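Local atomic coordinates of tRNA-5-methyluridine(54) 2-sulfurtransferase (Pyrococcus horikoshii, PDB entry 3VRH), a protein that catalyses the ATP-dependent 2-thiolation of 5-methyluridine 54 in the T loop of tRNAs, a modification that stabilises tRNA in thermophilic microorganisms. Residues K178-I182 with V193-Y197; Q186-I190 with C275-S279. The contacts are given in a common frame with arbitrary orientation. Numbering follows the deposited sequence.

Interaction 1 (K178-I182 with V193-Y197); sequences KGGPI and VKPLY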
loop_
_atom_site.group_PDB
_atom_site.type_symbol
_atom_site.label_atom_id
_atom_site.label_comp_id
_atom_site.label_asym_id
_atom_site.label_seq_id
_atom_site.Cartn_x
_atom_site.Cartn_y
_atom_site.Cartn_z
ATOM N N LYS A 178 -8.238 -3.956 -12.660
ATOM C CA LYS A 178 -8.627 -5.293 -13.102
ATOM C C LYS A 178 -8.507 -6.408 -12.044
ATOM O O LYS A 178 -8.320 -7.574 -12.380
ATOM C CB LYS A 178 -7.850 -5.658 -14.377
ATOM C CG LYS A 178 -8.444 -5.043 -15.646
ATOM C CD LYS A 178 -7.494 -5.129 -16.850
ATOM C CE LYS A 178 -6.530 -3.931 -16.913
ATOM N NZ LYS A 178 -5.620 -3.968 -18.108
ATOM N N GLY A 179 -8.640 -6.052 -10.771
ATOM C CA GLY A 179 -8.572 -7.028 -9.698
ATOM C C GLY A 179 -9.939 -7.571 -9.318
ATOM O O GLY A 179 -10.923 -7.374 -10.040
ATOM N N GLY A 180 -10.007 -8.250 -8.175
ATOM C CA GLY A 180 -11.257 -8.827 -7.716
ATOM C C GLY A 180 -11.410 -10.259 -8.189
ATOM O O GLY A 180 -10.583 -10.758 -8.945
ATOM N N PRO A 181 -12.486 -10.925 -7.750
ATOM C CA PRO A 181 -12.664 -12.374 -7.924
ATOM C C PRO A 181 -13.143 -12.791 -9.309
ATOM O O PRO A 181 -13.205 -14.001 -9.588
ATOM C CB PRO A 181 -13.732 -12.722 -6.882
ATOM C CG PRO A 181 -14.554 -11.464 -6.753
ATOM C CD PRO A 181 -13.619 -10.297 -7.042
ATOM N N ILE A 182 -13.476 -11.832 -10.166
ATOM C CA ILE A 182 -14.048 -12.181 -11.471
ATOM C C ILE A 182 -13.706 -11.216 -12.604
ATOM O O ILE A 182 -13.754 -9.996 -12.441
ATOM C CB ILE A 182 -15.588 -12.373 -11.394
ATOM C CG1 ILE A 182 -16.151 -12.792 -12.767
ATOM C CG2 ILE A 182 -16.267 -11.111 -10.834
ATOM C CD1 ILE A 182 -17.591 -13.193 -12.737
ATOM N N VAL A 193 -12.345 -16.674 -13.035
ATOM C CA VAL A 193 -12.820 -16.538 -11.664
ATOM C C VAL A 193 -11.805 -17.066 -10.645
ATOM O O VAL A 193 -10.928 -17.864 -10.982
ATOM C CB VAL A 193 -14.177 -17.247 -11.457
ATOM C CG1 VAL A 193 -15.244 -16.618 -12.320
ATOM C CG2 VAL A 193 -14.053 -18.750 -11.762
ATOM N N LYS A 194 -11.938 -16.604 -9.404
ATOM C CA LYS A 194 -11.030 -16.953 -8.311
ATOM C C LYS A 194 -11.872 -17.459 -7.137
ATOM O O LYS A 194 -12.237 -16.680 -6.238
ATOM C CB LYS A 194 -10.194 -15.716 -7.880
ATOM C CG LYS A 194 -9.219 -15.229 -8.944
ATOM C CD LYS A 194 -8.453 -13.966 -8.533
ATOM C CE LYS A 194 -7.519 -13.535 -9.661
ATOM N NZ LYS A 194 -6.633 -12.390 -9.279
ATOM N N PRO A 195 -12.217 -18.751 -7.155
ATOM C CA PRO A 195 -13.036 -19.352 -6.095
ATOM C C PRO A 195 -12.380 -19.360 -4.707
ATOM O O PRO A 195 -13.077 -19.464 -3.699
ATOM C CB PRO A 195 -13.234 -20.800 -6.582
ATOM C CG PRO A 195 -12.953 -20.757 -8.072
ATOM C CD PRO A 195 -11.933 -19.694 -8.258
ATOM N N LEU A 196 -11.058 -19.264 -4.654
ATOM C CA LEU A 196 -10.371 -19.259 -3.374
ATOM C C LEU A 196 -10.154 -17.828 -2.867
ATOM O O LEU A 196 -9.350 -17.602 -1.962
ATOM C CB LEU A 196 -9.027 -19.968 -3.484
ATOM C CG LEU A 196 -9.040 -21.430 -3.938
ATOM C CD1 LEU A 196 -7.664 -22.044 -3.692
ATOM C CD2 LEU A 196 -10.163 -22.240 -3.241
ATOM N N TYR A 197 -10.886 -16.881 -3.447
ATOM C CA TYR A 197 -10.756 -15.464 -3.089
ATOM C C TYR A 197 -10.765 -15.157 -1.595
ATOM O O TYR A 197 -10.082 -14.239 -1.158
ATOM C CB TYR A 197 -11.843 -14.627 -3.777
ATOM C CG TYR A 197 -11.471 -13.165 -3.960
ATOM C CD1 TYR A 197 -10.529 -12.781 -4.919
ATOM C CD2 TYR A 197 -12.081 -12.166 -3.196
ATOM C CE1 TYR A 197 -10.177 -11.444 -5.092
ATOM C CE2 TYR A 197 -11.753 -10.824 -3.371
ATOM C CZ TYR A 197 -10.797 -10.461 -4.322
ATOM O OH TYR A 197 -10.463 -9.113 -4.495
#
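Helix 173-177 leads through two glycines to Pro181 and strand 182-183. Gly180 has a backbone (phi 92°, psi 176°) that would press a CB against the preceding carbonyl oxygen and against Pro181 CD, so glycine fits here. Gly180 CA comes to 3.3 Å from Tyr197 OH, and both this hydroxyl and the amide of Gly180 are hydrogen-bonded to the carboxylate of Glu160, while Gly180 O lies 3.9 Å from Lys194 CD. Next comes Pro181, whose compact aliphatic ring suits an aromatic neighbour: its CB sits 3.9 Å from the centroid of the Tyr197 ring, nearly along the ring normal, in a CH-pi contact. The Pro181 carbonyl faces the other strand end, where Lys194 N donates a hydrogen bond to Pro181 O (2.9 Å) and Val193 CA adds a CA-H...O contact to the same oxygen at 3.3 Å. Ile182 then forms an antiparallel, non-hydrogen-bonded pair with Val193; their beta-branched side chains, well suited to strands, meet at 4.0 Å between Ile182 CG1 and Val193 CG1. Beyond the pair, a type I turn from Lys194 to Tyr197, with Pro195 at its second position, swings the tyrosine back over Pro181. This is the antiparallel edge of the mixed sheet in the PP-loop ATPase domain, where strand 191-193 lies between its antiparallel neighbour 182-183 and strand 150-152, to which it runs parallel.

Interaction 2 (Q186-I190 with C275-S279); sequences QGKFI and CRMPS. With ZN (zinc ion), chain C.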
loop_
_atom_site.group_PDB
_atom_site.type_symbol
_atom_site.label_atom_id
_atom_site.label_comp_id
_atom_site.label_asym_id
_atom_site.label_seq_id
_atom_site.Cartn_x
_atom_site.Cartn_y
_atom_site.Cartn_z
ATOM N N GLN A 186 -15.452 -11.509 -22.117
ATOM C CA GLN A 186 -15.435 -10.314 -22.944
ATOM C C GLN A 186 -14.789 -10.627 -24.282
ATOM O O GLN A 186 -13.562 -10.642 -24.401
ATOM C CB GLN A 186 -14.684 -9.185 -22.230
ATOM C CG GLN A 186 -14.676 -7.853 -22.965
ATOM C CD GLN A 186 -14.020 -6.751 -22.150
ATOM O OE1 GLN A 186 -13.761 -6.915 -20.954
ATOM N NE2 GLN A 186 -13.746 -5.622 -22.796
ATOM N N GLY A 187 -15.623 -10.883 -25.287
ATOM C CA GLY A 187 -15.129 -11.281 -26.593
ATOM C C GLY A 187 -14.475 -12.641 -26.481
ATOM O O GLY A 187 -15.042 -13.550 -25.868
ATOM N N LYS A 188 -13.275 -12.783 -27.035
ATOM C CA LYS A 188 -12.585 -14.068 -26.980
ATOM C C LYS A 188 -11.795 -14.286 -25.675
ATOM O O LYS A 188 -11.134 -15.317 -25.506
ATOM C CB LYS A 188 -11.724 -14.284 -28.226
ATOM C CG LYS A 188 -12.523 -14.241 -29.525
ATOM C CD LYS A 188 -11.683 -14.683 -30.713
ATOM C CE LYS A 188 -12.498 -14.700 -31.995
ATOM N NZ LYS A 188 -11.681 -15.141 -33.163
ATOM N N PHE A 189 -11.888 -13.325 -24.754
ATOM C CA PHE A 189 -11.434 -13.525 -23.372
ATOM C C PHE A 189 -12.476 -14.289 -22.569
ATOM O O PHE A 189 -13.555 -13.766 -22.275
ATOM C CB PHE A 189 -11.150 -12.187 -22.689
ATOM C CG PHE A 189 -9.853 -11.554 -23.112
ATOM C CD1 PHE A 189 -8.744 -12.337 -23.401
ATOM C CD2 PHE A 189 -9.738 -10.171 -23.217
ATOM C CE1 PHE A 189 -7.542 -11.754 -23.787
ATOM C CE2 PHE A 189 -8.543 -9.581 -23.604
ATOM C CZ PHE A 189 -7.442 -10.373 -23.887
ATOM N N ILE A 190 -12.157 -15.533 -22.223
ATOM C CA ILE A 190 -13.048 -16.377 -21.440
ATOM C C ILE A 190 -13.157 -15.848 -20.015
ATOM O O ILE A 190 -12.195 -15.292 -19.488
ATOM C CB ILE A 190 -12.531 -17.841 -21.396
ATOM C CG1 ILE A 190 -12.352 -18.396 -22.810
ATOM C CG2 ILE A 190 -13.470 -18.725 -20.596
ATOM C CD1 ILE A 190 -13.644 -18.527 -23.577
ATOM N N CYS A 275 -3.758 -14.854 -34.856
ATOM C CA CYS A 275 -4.472 -15.893 -34.132
ATOM C C CYS A 275 -5.894 -15.464 -33.824
ATOM O O CYS A 275 -6.692 -16.255 -33.312
ATOM C CB CYS A 275 -3.749 -16.201 -32.819
ATOM S SG CYS A 275 -3.992 -14.905 -31.543
ATOM N N ARG A 276 -6.190 -14.200 -34.115
ATOM C CA ARG A 276 -7.530 -13.638 -33.958
ATOM C C ARG A 276 -8.008 -13.552 -32.518
ATOM O O ARG A 276 -9.199 -13.386 -32.266
ATOM C CB ARG A 276 -8.552 -14.395 -34.809
ATOM C CG ARG A 276 -8.431 -14.150 -36.320
ATOM C CD ARG A 276 -9.509 -14.942 -37.039
ATOM N NE ARG A 276 -9.784 -16.145 -36.263
ATOM C CZ ARG A 276 -9.294 -17.351 -36.532
ATOM N NH1 ARG A 276 -8.521 -17.550 -37.600
ATOM N NH2 ARG A 276 -9.593 -18.360 -35.729
ATOM N N MET A 277 -7.082 -13.669 -31.574
ATOM C CA MET A 277 -7.422 -13.467 -30.173
ATOM C C MET A 277 -7.217 -11.984 -29.885
ATOM O O MET A 277 -6.446 -11.334 -30.586
ATOM C CB MET A 277 -6.555 -14.355 -29.270
ATOM C CG MET A 277 -6.728 -15.855 -29.557
ATOM S SD MET A 277 -8.440 -16.398 -29.430
ATOM C CE MET A 277 -8.723 -16.309 -27.666
ATOM N N PRO A 278 -7.930 -11.440 -28.884
ATOM C CA PRO A 278 -7.927 -9.996 -28.603
ATOM C C PRO A 278 -6.537 -9.395 -28.648
ATOM O O PRO A 278 -5.578 -9.977 -28.141
ATOM C CB PRO A 278 -8.502 -9.895 -27.183
ATOM C CG PRO A 278 -8.980 -11.317 -26.819
ATOM C CD PRO A 278 -8.916 -12.152 -28.055
ATOM N N SER A 279 -6.433 -8.238 -29.286
ATOM C CA SER A 279 -5.149 -7.598 -29.477
ATOM C C SER A 279 -5.245 -6.077 -29.443
ATOM O O SER A 279 -6.019 -5.470 -30.192
ATOM C CB SER A 279 -4.550 -8.040 -30.803
ATOM O OG SER A 279 -3.347 -7.344 -31.052
HETATM ZN ZN ZN C . -1.950 -13.357 -31.813
#
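A zinc-binding loop of the four-cysteine type meets a beta-hairpin turn here. Cys275 is one of four zinc ligands, with Cys272, Cys284 and Cys287; its SG lies 2.6 Å from the ZN ion, and a thiolate is well suited to bind this metal. Arg276 has positive phi, and its carbonyl is turned to accept a hydrogen bond from Lys188, with 3.2 Å between Lys188 NZ and Arg276 O. The long, extended lysine side chain spans the gap even though Lys188 NZ comes within 3.8 Å of Arg276 NE, a like charge; the guanidinium has its own salt bridge to Glu295. Met277 is the buried residue of the contact. Its flexible thioether brings Met277 CE to 3.4 Å from Lys188 O and 3.7 Å from Lys188 CB, while its side chain also touches Asn140 and Tyr144 of helix 127-145. Pro278 offers a compact ring to two neighbours at once: Pro278 CD packs 3.5 Å from Lys188 CB, and the neighbouring CG meets the Phe189 ring. Both partners come from the type II' turn of Gln186 to Phe189, where Gly187 readily adopts the positive phi required at the second position and the next residue, Lys188, points its CB toward the zinc loop. The contact closes over the Phe189 ring, where Pro278 CG stands 3.4 Å from the ring centroid and only 11° off its normal, a close CH-pi contact.

In the fold
Both interactions involve the same antiparallel strand pair, 182-183 and 191-193, but at its two ends. Interaction 1 is a buried contact at the base, where the flanking segments lead to and from helices of the PP-loop domain; interaction 2, some 20 Å away between centres, is a surface contact in which the loop joining the strands meets the C-terminal zinc module, 85 residues on. Their buried areas are nearly equal, and each places a proline over an aromatic face. Interaction 1 adds a backbone hydrogen bond and strand pairing, whereas interaction 2 combines side-chain packing with a single lysine-to-carbonyl hydrogen bond, made to a loop that carries a zinc ligand.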